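Local coordinates for protein alpha-amylase (Eisenia fetida, PDB 6M4K) that probably hydrolyses internal alpha-1,4-glucosidic linkages of starch-like polysaccharides, as a calcium-binding, cold-active alpha-amylase of glycoside hydrolase family 13, at residues Glu332-Tyr337 / Ile417-Gly422; Val178-Ala183 / Leu214-Gln219; Phe23-Thr28 / Leu342-Asn347. All coordinates share one frame; numbering follows the deposited sequence.

Contact 1: Glu332-Tyr337 / Ile417-Gly422; sequences ELAWDY and IAFGRG
Trp335 drives the edge of its six-membered ring into the face of Phe419, a T-shaped stack with the planes at 86° and the centroids 5.0 Å apart. CZ3 stands over the middle of the phenyl ring, while Trp335 CE3 makes the closest approach, 3.6 Å from Phe419 CZ. At the phenyl rim, Ala334 CB packs 3.8 Å from Phe419 CZ. Beside the stack, Arg421 NH1 donates to Ala334 O at 2.8 Å, arriving from above the carbonyl plane; Arg421 folds at chi2 and chi3 to bring it there. Asp336 CB lies over one guanidinium face, toward its rim, 3.8 Å from Arg421 NH2. Asp336 OD2 is 4.2 Å from Arg421 NH2 and well out of the guanidinium plane, too far for a salt bridge. This joins the C-terminal end of barrel helix 322-334 to strand 416-421 of the C-terminal all-beta domain. A leucine in place of Arg421 would probably leave the helix-end carbonyl of Ala334 without this donor and Asp336 without its nearby positive charge. Further out, Trp335 NE1 is tied to Phe283 O and its ring stacks with Phe331, while Asn404 O receives Arg421 NH2. Ile427 of the adjacent strand touches both Ala334 and Phe419.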
loop_
_atom_site.group_PDB
_atom_site.type_symbol
_atom_site.label_atom_id
_atom_site.label_comp_id
_atom_site.label_asym_id
_atom_site.label_seq_id
_atom_site.Cartn_x
_atom_site.Cartn_y
_atom_site.Cartn_z
ATOM N N GLU A 332 9.238 8.909 4.816
ATOM C CA GLU A 332 9.080 7.457 4.863
ATOM C C GLU A 332 10.094 6.752 3.966
ATOM O O GLU A 332 10.630 5.698 4.332
ATOM C CB GLU A 332 7.648 7.118 4.459
ATOM C CG GLU A 332 7.401 5.699 4.025
ATOM C CD GLU A 332 6.033 5.575 3.421
ATOM O OE1 GLU A 332 5.122 5.193 4.155
ATOM O OE2 GLU A 332 5.881 5.899 2.212
ATOM N N LEU A 333 10.381 7.326 2.797
ATOM C CA LEU A 333 11.298 6.721 1.836
ATOM C C LEU A 333 12.748 6.911 2.246
ATOM O O LEU A 333 13.588 6.065 1.927
ATOM C CB LEU A 333 11.062 7.318 0.447
ATOM C CG LEU A 333 9.824 6.752 -0.262
ATOM C CD1 LEU A 333 9.454 7.613 -1.453
ATOM C CD2 LEU A 333 10.086 5.314 -0.713
ATOM N N ALA A 334 13.068 8.015 2.921
ATOM C CA ALA A 334 14.435 8.260 3.358
ATOM C C ALA A 334 14.782 7.515 4.634
ATOM O O ALA A 334 15.969 7.291 4.896
ATOM C CB ALA A 334 14.638 9.757 3.602
ATOM N N TRP A 335 13.792 7.164 5.440
ATOM C CA TRP A 335 13.989 6.464 6.698
ATOM C C TRP A 335 14.276 4.989 6.420
ATOM O O TRP A 335 14.312 4.536 5.276
ATOM C CB TRP A 335 12.744 6.626 7.570
ATOM C CG TRP A 335 12.911 6.528 9.064
ATOM C CD1 TRP A 335 12.296 5.634 9.900
ATOM C CD2 TRP A 335 13.678 7.398 9.903
ATOM N NE1 TRP A 335 12.647 5.888 11.203
ATOM C CE2 TRP A 335 13.496 6.967 11.229
ATOM C CE3 TRP A 335 14.510 8.499 9.657
ATOM C CZ2 TRP A 335 14.110 7.599 12.306
ATOM C CZ3 TRP A 335 15.109 9.128 10.721
ATOM C CH2 TRP A 335 14.918 8.674 12.030
ATOM N N ASP A 336 14.520 4.229 7.486
ATOM C CA ASP A 336 14.710 2.779 7.378
ATOM C C ASP A 336 13.718 2.138 8.334
ATOM O O ASP A 336 14.003 1.973 9.524
ATOM C CB ASP A 336 16.141 2.378 7.692
ATOM C CG ASP A 336 16.388 0.896 7.478
ATOM O OD1 ASP A 336 15.544 0.233 6.839
ATOM O OD2 ASP A 336 17.428 0.391 7.944
ATOM N N TYR A 337 12.547 1.800 7.812
ATOM C CA TYR A 337 11.493 1.204 8.613
ATOM C C TYR A 337 10.405 0.655 7.703
ATOM O O TYR A 337 9.658 1.412 7.062
ATOM C CB TYR A 337 10.875 2.202 9.605
ATOM C CG TYR A 337 9.718 1.605 10.385
ATOM C CD1 TYR A 337 9.945 0.690 11.412
ATOM C CD2 TYR A 337 8.400 1.928 10.074
ATOM C CE1 TYR A 337 8.894 0.130 12.121
ATOM C CE2 TYR A 337 7.350 1.373 10.768
ATOM C CZ TYR A 337 7.590 0.464 11.781
ATOM O OH TYR A 337 6.516 -0.063 12.453
ATOM N N ILE A 417 14.096 18.931 10.736
ATOM C CA ILE A 417 14.974 17.809 11.010
ATOM C C ILE A 417 15.898 17.645 9.820
ATOM O O ILE A 417 15.631 18.112 8.710
ATOM C CB ILE A 417 14.231 16.477 11.282
ATOM C CG1 ILE A 417 13.562 15.959 10.003
ATOM C CG2 ILE A 417 13.214 16.647 12.402
ATOM C CD1 ILE A 417 12.951 14.570 10.152
ATOM N N ALA A 418 16.998 16.966 10.058
ATOM C CA ALA A 418 17.825 16.595 8.938
ATOM C C ALA A 418 18.508 15.312 9.308
ATOM O O ALA A 418 18.840 15.073 10.473
ATOM C CB ALA A 418 18.860 17.663 8.586
ATOM N N PHE A 419 18.694 14.476 8.309
ATOM C CA PHE A 419 19.455 13.275 8.614
ATOM C C PHE A 419 20.022 12.692 7.335
ATOM O O PHE A 419 19.557 12.977 6.228
ATOM C CB PHE A 419 18.622 12.212 9.349
ATOM C CG PHE A 419 17.418 11.762 8.581
ATOM C CD1 PHE A 419 16.229 12.455 8.680
ATOM C CD2 PHE A 419 17.485 10.653 7.752
ATOM C CE1 PHE A 419 15.117 12.046 7.970
ATOM C CE2 PHE A 419 16.375 10.236 7.034
ATOM C CZ PHE A 419 15.195 10.934 7.144
ATOM N N GLY A 420 21.045 11.865 7.513
ATOM C CA GLY A 420 21.666 11.151 6.426
ATOM C C GLY A 420 21.448 9.650 6.534
ATOM O O GLY A 420 20.918 9.123 7.515
ATOM N N ARG A 421 21.888 8.963 5.486
ATOM C CA ARG A 421 21.923 7.504 5.452
ATOM C C ARG A 421 23.361 7.145 5.110
ATOM O O ARG A 421 23.755 7.164 3.940
ATOM C CB ARG A 421 20.931 6.956 4.433
ATOM C CG ARG A 421 19.478 7.330 4.725
ATOM C CD ARG A 421 18.917 6.563 5.916
ATOM N NE ARG A 421 19.088 5.122 5.747
ATOM C CZ ARG A 421 18.330 4.354 4.967
ATOM N NH1 ARG A 421 17.314 4.863 4.275
ATOM N NH2 ARG A 421 18.602 3.055 4.883
ATOM N N GLY A 422 24.159 6.874 6.144
ATOM C CA GLY A 422 25.577 6.627 5.929
ATOM C C GLY A 422 26.237 7.752 5.161
ATOM O O GLY A 422 26.004 8.942 5.419
#

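Contact 2: Val178-Ala183 / Leu214-Gln219; sequences VRDVEA and LGRLNQ. With SO4 (sulfate ion), chain H.
Arg216 reaches across to helix 176-192 and takes hold of Asp180 in a salt bridge made side-on, with NE and NH2 converging on a single carboxylate oxygen. The straighter bond runs from Arg216 NE to Asp180 OD1, 2.8 Å with an N-H...O angle of 162°. The second, from Arg216 NH2 to Asp180 OD1, is 3.1 Å long and more bent, at 136°. Asp180 OD1 lies in the guanidinium plane, and the carboxylate itself is turned 46° from that plane. NE meets the oxygen nearly in line with its C-O bond, NH2 from above the carboxylate plane. The remaining guanidinium nitrogen, NH1, bonds to Ala212 O, which further fixes the rotation of the group.

The packing contacts follow the extended shaft of Arg216. Its CB packs 3.5 Å from Ala183 CB, and farther along, Arg179 CB sits over the centre of the guanidinium face, 3.5 Å from Arg216 CZ. Leu217 CD2 approaches the helix backbone more loosely. These residues belong to the TIM barrel: helix 176-192 precedes strand 196-199, helix 207-214 follows that strand, and the type I turn from Leu214 to Leu217 leads out of the second helix and lays Arg216 against the first. Asn187, on the first helix, fastens the same loop by bonding to Arg216 O and Asn218 N.

Arg179 turns its own charged end elsewhere. Its CG is anti to the carbonyl carbon, and the extended chain carries the guanidinium past Arg216 to a sulfate ion, probably from the crystallisation liquor. Arg179 NH1 donates almost straight to sulfate O4 at 2.9 Å, and Arg179 NH2 to sulfate O3 at 2.8 Å. A salt bridge from Arg179 NH2 to Asp209 and a bond from NE to Gly173 O hold this group in place.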
loop_
_atom_site.group_PDB
_atom_site.type_symbol
_atom_site.label_atom_id
_atom_site.label_comp_id
_atom_site.label_asym_id
_atom_site.label_seq_id
_atom_site.Cartn_x
_atom_site.Cartn_y
_atom_site.Cartn_z
ATOM N N VAL A 178 -13.242 -25.076 2.668
ATOM C CA VAL A 178 -12.939 -23.667 2.415
ATOM C C VAL A 178 -11.437 -23.466 2.283
ATOM O O VAL A 178 -10.962 -22.782 1.366
ATOM C CB VAL A 178 -13.564 -22.779 3.506
ATOM C CG1 VAL A 178 -13.088 -21.338 3.360
ATOM C CG2 VAL A 178 -15.092 -22.843 3.427
ATOM N N ARG A 179 -10.661 -24.088 3.172
ATOM C CA ARG A 179 -9.206 -23.975 3.098
ATOM C C ARG A 179 -8.676 -24.511 1.778
ATOM O O ARG A 179 -7.781 -23.909 1.168
ATOM C CB ARG A 179 -8.559 -24.719 4.266
ATOM C CG ARG A 179 -8.926 -24.144 5.605
ATOM C CD ARG A 179 -8.513 -25.067 6.742
ATOM N NE ARG A 179 -8.631 -24.409 8.038
ATOM C CZ ARG A 179 -8.198 -24.942 9.176
ATOM N NH1 ARG A 179 -7.626 -26.140 9.166
ATOM N NH2 ARG A 179 -8.328 -24.274 10.313
ATOM N N ASP A 180 -9.214 -25.648 1.320
ATOM C CA ASP A 180 -8.765 -26.237 0.064
ATOM C C ASP A 180 -9.115 -25.343 -1.118
ATOM O O ASP A 180 -8.303 -25.163 -2.033
ATOM C CB ASP A 180 -9.414 -27.611 -0.130
ATOM C CG ASP A 180 -8.825 -28.683 0.772
ATOM O OD1 ASP A 180 -7.756 -28.465 1.379
ATOM O OD2 ASP A 180 -9.442 -29.768 0.850
ATOM N N VAL A 181 -10.338 -24.810 -1.130
ATOM C CA VAL A 181 -10.792 -23.970 -2.235
ATOM C C VAL A 181 -9.968 -22.692 -2.319
ATOM O O VAL A 181 -9.551 -22.269 -3.409
ATOM C CB VAL A 181 -12.291 -23.668 -2.072
ATOM C CG1 VAL A 181 -12.690 -22.481 -2.919
ATOM C CG2 VAL A 181 -13.115 -24.901 -2.446
ATOM N N GLU A 182 -9.728 -22.053 -1.177
ATOM C CA GLU A 182 -8.990 -20.796 -1.192
ATOM C C GLU A 182 -7.527 -21.021 -1.552
ATOM O O GLU A 182 -6.937 -20.227 -2.296
ATOM C CB GLU A 182 -9.178 -20.066 0.136
ATOM C CG GLU A 182 -10.634 -19.618 0.298
ATOM C CD GLU A 182 -10.881 -18.702 1.463
ATOM O OE1 GLU A 182 -10.216 -18.869 2.498
ATOM O OE2 GLU A 182 -11.766 -17.817 1.331
ATOM N N ALA A 183 -6.935 -22.123 -1.078
ATOM C CA ALA A 183 -5.568 -22.438 -1.479
ATOM C C ALA A 183 -5.472 -22.775 -2.959
ATOM O O ALA A 183 -4.466 -22.452 -3.596
ATOM C CB ALA A 183 -5.016 -23.582 -0.633
ATOM N N LEU A 214 -2.127 -21.047 4.258
ATOM C CA LEU A 214 -0.770 -20.808 3.775
ATOM C C LEU A 214 0.034 -22.101 3.690
ATOM O O LEU A 214 0.878 -22.248 2.797
ATOM C CB LEU A 214 -0.055 -19.780 4.655
ATOM C CG LEU A 214 -0.663 -18.370 4.662
ATOM C CD1 LEU A 214 0.197 -17.412 5.487
ATOM C CD2 LEU A 214 -0.892 -17.815 3.272
ATOM N N GLY A 215 -0.220 -23.054 4.597
ATOM C CA GLY A 215 0.470 -24.336 4.550
ATOM C C GLY A 215 0.148 -25.169 3.326
ATOM O O GLY A 215 0.891 -26.105 3.011
ATOM N N ARG A 216 -0.941 -24.850 2.628
ATOM C CA ARG A 216 -1.318 -25.529 1.399
ATOM C C ARG A 216 -0.689 -24.903 0.164
ATOM O O ARG A 216 -0.851 -25.435 -0.936
ATOM C CB ARG A 216 -2.838 -25.507 1.234
ATOM C CG ARG A 216 -3.610 -26.359 2.229
ATOM C CD ARG A 216 -5.058 -25.875 2.297
ATOM N NE ARG A 216 -5.984 -26.896 2.796
ATOM C CZ ARG A 216 -6.135 -27.232 4.076
ATOM N NH1 ARG A 216 -5.413 -26.644 5.017
ATOM N NH2 ARG A 216 -7.011 -28.175 4.412
ATOM N N LEU A 217 0.034 -23.797 0.308
ATOM C CA LEU A 217 0.510 -23.078 -0.867
ATOM C C LEU A 217 1.723 -23.755 -1.485
ATOM O O LEU A 217 2.585 -24.297 -0.781
ATOM C CB LEU A 217 0.879 -21.638 -0.511
ATOM C CG LEU A 217 -0.275 -20.736 -0.085
ATOM C CD1 LEU A 217 0.227 -19.304 0.106
ATOM C CD2 LEU A 217 -1.395 -20.773 -1.104
ATOM N N ASN A 218 1.784 -23.718 -2.812
ATOM C CA ASN A 218 2.965 -24.106 -3.561
ATOM C C ASN A 218 3.982 -22.969 -3.561
ATOM O O ASN A 218 3.648 -21.800 -3.346
ATOM C CB ASN A 218 2.588 -24.427 -5.004
ATOM C CG ASN A 218 1.588 -25.560 -5.108
ATOM O OD1 ASN A 218 1.557 -26.458 -4.264
ATOM N ND2 ASN A 218 0.764 -25.524 -6.145
ATOM N N GLN A 219 5.237 -23.322 -3.816
ATOM C CA GLN A 219 6.280 -22.311 -3.884
ATOM C C GLN A 219 6.249 -21.579 -5.228
ATOM O O GLN A 219 5.558 -21.972 -6.166
ATOM C CB GLN A 219 7.639 -22.930 -3.557
ATOM C CG GLN A 219 7.669 -23.378 -2.089
ATOM C CD GLN A 219 9.020 -23.817 -1.590
ATOM O OE1 GLN A 219 9.662 -24.682 -2.176
ATOM N NE2 GLN A 219 9.451 -23.231 -0.478
HETATM S S SO4 H . -6.750 -26.619 12.729
HETATM O O1 SO4 H . -6.818 -27.459 13.922
HETATM O O2 SO4 H . -5.577 -25.756 12.805
HETATM O O3 SO4 H . -7.955 -25.802 12.648
HETATM O O4 SO4 H . -6.658 -27.466 11.540
#

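Contact 3: Phe23-Thr28 / Leu342-Asn347; sequences FEWKWT and LMSSYN. With SO4 (sulfate ion), chain G.
The closing seam of the TIM barrel, where the last strand, 339-344, comes round to the first, 19-22, continues past the C-terminal ends of both strands in the contact of Phe23 with Ser344 and Tyr346. The direct backbone link is weak: Phe23 N donates to Ser344 O at 3.4 Å. Two waters reinforce it. Water 1 donates to both Phe23 O and Ser344 O, each at 2.8 Å, and so bridges the carbonyls. Water 2 donates to Ser345 O, 2.8 Å away, and is also bonded to Ser344 OG. Trp25 turns the NE1 edge of its indole to this pair, and NE1 donates to both waters, weakly to water 1; the two waters and Phe23 O lie near the indole plane.

Side chains pack beside these bonds. The Phe23 and Tyr346 rings are nearly parallel, 6° apart, but slid so far that they barely overlap, and the centroids are 5.3 Å from each other. The touch is therefore local, Phe23 CE2 against Tyr346 CE2 at 3.3 Å. Phe23 has its CG anti to the backbone N (chi1 176°), which sets its ring beside that of Tyr346. Met343, bent at chi2, brings its methyl back to this ring's root, with Met343 CE 3.6 Å from Phe23 CB. Glu24 CG sits over the centre of one Phe23 face and also meets the Tyr346 edge, 4.0 Å from Tyr346 CE2.

Outside partners anchor the polar ends: Arg66 forms a salt bridge with Glu24, Val362 O receives the Tyr346 hydroxyl, and His386 ND1 is bonded to Ser344 OG. At the far end of 23-28, where helix 27-39 begins, Lys26 NZ donates to a sulfate ion and makes a salt bridge with Asp374.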
loop_
_atom_site.group_PDB
_atom_site.type_symbol
_atom_site.label_atom_id
_atom_site.label_comp_id
_atom_site.label_asym_id
_atom_site.label_seq_id
_atom_site.Cartn_x
_atom_site.Cartn_y
_atom_site.Cartn_z
ATOM N N PHE A 23 -4.239 1.106 -7.938
ATOM C CA PHE A 23 -5.615 0.863 -7.510
ATOM C C PHE A 23 -6.580 1.011 -8.688
ATOM O O PHE A 23 -6.647 2.072 -9.323
ATOM C CB PHE A 23 -5.923 1.878 -6.407
ATOM C CG PHE A 23 -7.339 1.859 -5.890
ATOM C CD1 PHE A 23 -7.920 0.701 -5.396
ATOM C CD2 PHE A 23 -8.071 3.046 -5.834
ATOM C CE1 PHE A 23 -9.217 0.708 -4.876
ATOM C CE2 PHE A 23 -9.368 3.059 -5.317
ATOM C CZ PHE A 23 -9.939 1.897 -4.852
ATOM N N GLU A 24 -7.306 -0.065 -8.994
ATOM C CA GLU A 24 -8.294 -0.122 -10.069
ATOM C C GLU A 24 -7.698 0.031 -11.464
ATOM O O GLU A 24 -8.455 0.178 -12.440
ATOM C CB GLU A 24 -9.471 0.845 -9.865
ATOM C CG GLU A 24 -10.420 0.458 -8.741
ATOM C CD GLU A 24 -11.506 -0.522 -9.161
ATOM O OE1 GLU A 24 -11.439 -1.098 -10.271
ATOM O OE2 GLU A 24 -12.448 -0.712 -8.373
ATOM N N TRP A 25 -6.380 -0.035 -11.618
ATOM C CA TRP A 25 -5.814 -0.054 -12.961
ATOM C C TRP A 25 -6.174 -1.354 -13.679
ATOM O O TRP A 25 -6.177 -2.447 -13.078
ATOM C CB TRP A 25 -4.293 0.079 -12.922
ATOM C CG TRP A 25 -3.781 1.452 -12.582
ATOM C CD1 TRP A 25 -4.274 2.324 -11.636
ATOM C CD2 TRP A 25 -2.655 2.108 -13.177
ATOM N NE1 TRP A 25 -3.511 3.473 -11.612
ATOM C CE2 TRP A 25 -2.524 3.371 -12.560
ATOM C CE3 TRP A 25 -1.744 1.754 -14.179
ATOM C CZ2 TRP A 25 -1.521 4.273 -12.915
ATOM C CZ3 TRP A 25 -0.757 2.657 -14.531
ATOM C CH2 TRP A 25 -0.649 3.891 -13.899
ATOM N N LYS A 26 -6.441 -1.238 -14.981
ATOM C CA LYS A 26 -6.649 -2.404 -15.832
ATOM C C LYS A 26 -5.334 -3.146 -16.072
ATOM O O LYS A 26 -4.243 -2.568 -16.025
ATOM C CB LYS A 26 -7.215 -1.986 -17.193
ATOM C CG LYS A 26 -8.645 -1.468 -17.152
ATOM C CD LYS A 26 -9.188 -1.197 -18.559
ATOM C CE LYS A 26 -8.428 -0.073 -19.242
ATOM N NZ LYS A 26 -9.157 0.354 -20.483
ATOM N N TRP A 27 -5.459 -4.445 -16.365
ATOM C CA TRP A 27 -4.270 -5.264 -16.585
ATOM C C TRP A 27 -3.439 -4.755 -17.756
ATOM O O TRP A 27 -2.203 -4.763 -17.700
ATOM C CB TRP A 27 -4.642 -6.729 -16.787
ATOM C CG TRP A 27 -5.521 -7.336 -15.734
ATOM C CD1 TRP A 27 -6.439 -8.312 -15.930
ATOM C CD2 TRP A 27 -5.561 -7.037 -14.320
ATOM N NE1 TRP A 27 -7.059 -8.642 -14.756
ATOM C CE2 TRP A 27 -6.541 -7.874 -13.748
ATOM C CE3 TRP A 27 -4.893 -6.126 -13.492
ATOM C CZ2 TRP A 27 -6.861 -7.841 -12.386
ATOM C CZ3 TRP A 27 -5.210 -6.092 -12.146
ATOM C CH2 TRP A 27 -6.185 -6.945 -11.608
ATOM N N THR A 28 -4.095 -4.306 -18.831
ATOM C CA THR A 28 -3.320 -3.805 -19.961
ATOM C C THR A 28 -2.512 -2.575 -19.589
ATOM O O THR A 28 -1.397 -2.392 -20.091
ATOM C CB THR A 28 -4.233 -3.489 -21.140
ATOM O OG1 THR A 28 -5.279 -2.614 -20.708
ATOM C CG2 THR A 28 -4.821 -4.775 -21.718
ATOM N N LEU A 342 3.691 2.626 -1.964
ATOM C CA LEU A 342 3.089 3.903 -2.341
ATOM C C LEU A 342 1.714 3.673 -2.953
ATOM O O LEU A 342 1.557 2.837 -3.849
ATOM C CB LEU A 342 3.951 4.632 -3.374
ATOM C CG LEU A 342 5.428 4.867 -3.062
ATOM C CD1 LEU A 342 6.043 5.816 -4.080
ATOM C CD2 LEU A 342 5.610 5.418 -1.665
ATOM N N MET A 343 0.731 4.424 -2.481
ATOM C CA MET A 343 -0.575 4.438 -3.119
ATOM C C MET A 343 -0.488 5.123 -4.481
ATOM O O MET A 343 0.277 6.072 -4.678
ATOM C CB MET A 343 -1.536 5.222 -2.218
ATOM C CG MET A 343 -2.961 5.338 -2.737
ATOM S SD MET A 343 -3.689 3.702 -2.884
ATOM C CE MET A 343 -5.224 4.145 -3.709
ATOM N N SER A 344 -1.277 4.635 -5.432
ATOM C CA SER A 344 -1.474 5.321 -6.706
ATOM C C SER A 344 -2.971 5.398 -6.960
ATOM O O SER A 344 -3.642 4.364 -7.056
ATOM C CB SER A 344 -0.744 4.621 -7.856
ATOM O OG SER A 344 -0.631 5.503 -8.964
ATOM N N SER A 345 -3.488 6.626 -7.052
ATOM C CA SER A 345 -4.914 6.892 -6.897
ATOM C C SER A 345 -5.569 7.396 -8.176
ATOM O O SER A 345 -4.912 7.821 -9.132
ATOM C CB SER A 345 -5.129 7.972 -5.834
ATOM O OG SER A 345 -4.430 7.664 -4.646
ATOM N N TYR A 346 -6.900 7.404 -8.133
ATOM C CA TYR A 346 -7.684 8.173 -9.081
ATOM C C TYR A 346 -8.455 9.266 -8.349
ATOM O O TYR A 346 -8.738 9.176 -7.155
ATOM C CB TYR A 346 -8.624 7.273 -9.892
ATOM C CG TYR A 346 -9.660 6.482 -9.107
ATOM C CD1 TYR A 346 -10.823 7.097 -8.651
ATOM C CD2 TYR A 346 -9.500 5.116 -8.861
ATOM C CE1 TYR A 346 -11.783 6.388 -7.965
ATOM C CE2 TYR A 346 -10.464 4.395 -8.176
ATOM C CZ TYR A 346 -11.610 5.031 -7.731
ATOM O OH TYR A 346 -12.568 4.308 -7.074
ATOM N N ASN A 347 -8.815 10.305 -9.101
ATOM C CA ASN A 347 -9.613 11.401 -8.572
ATOM C C ASN A 347 -11.087 11.019 -8.541
ATOM O O ASN A 347 -11.569 10.232 -9.356
ATOM C CB ASN A 347 -9.408 12.631 -9.458
ATOM C CG ASN A 347 -9.709 13.934 -8.744
ATOM O OD1 ASN A 347 -10.007 13.960 -7.556
ATOM N ND2 ASN A 347 -9.613 15.036 -9.482
HETATM S S SO4 G . -8.696 -3.047 -22.123
HETATM O O1 SO4 G . -9.248 -4.029 -21.204
HETATM O O2 SO4 G . -7.415 -2.617 -21.589
HETATM O O3 SO4 G . -9.575 -1.881 -22.176
HETATM O O4 SO4 G . -8.532 -3.646 -23.447
HETATM O O HOH W 1 -5.260 4.532 -9.344
HETATM O O HOH W 2 -2.886 6.450 -10.503
#

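In the fold
Contact 3 lies nearest the chain's centre, where the first and eighth strands of the parallel barrel meet. Contacts 1 and 2 lie on opposite sides of that centre, about 39 Å apart between centres; contact 3 is about 27 Å from the first and 28 Å from the second. Contact 2 is nested in the long loop that contact 3 closes, and links barrel elements flanking the fourth strand. Contact 1 crosses contact 3 along the chain: helix 322-334 leads into strand 339-344, and Glu332 packs on Leu342 where the two contacts touch. Strand 339-344 thus closes the barrel on strand 19-22, while the end of the helix just before it packs against the C-terminal beta domain.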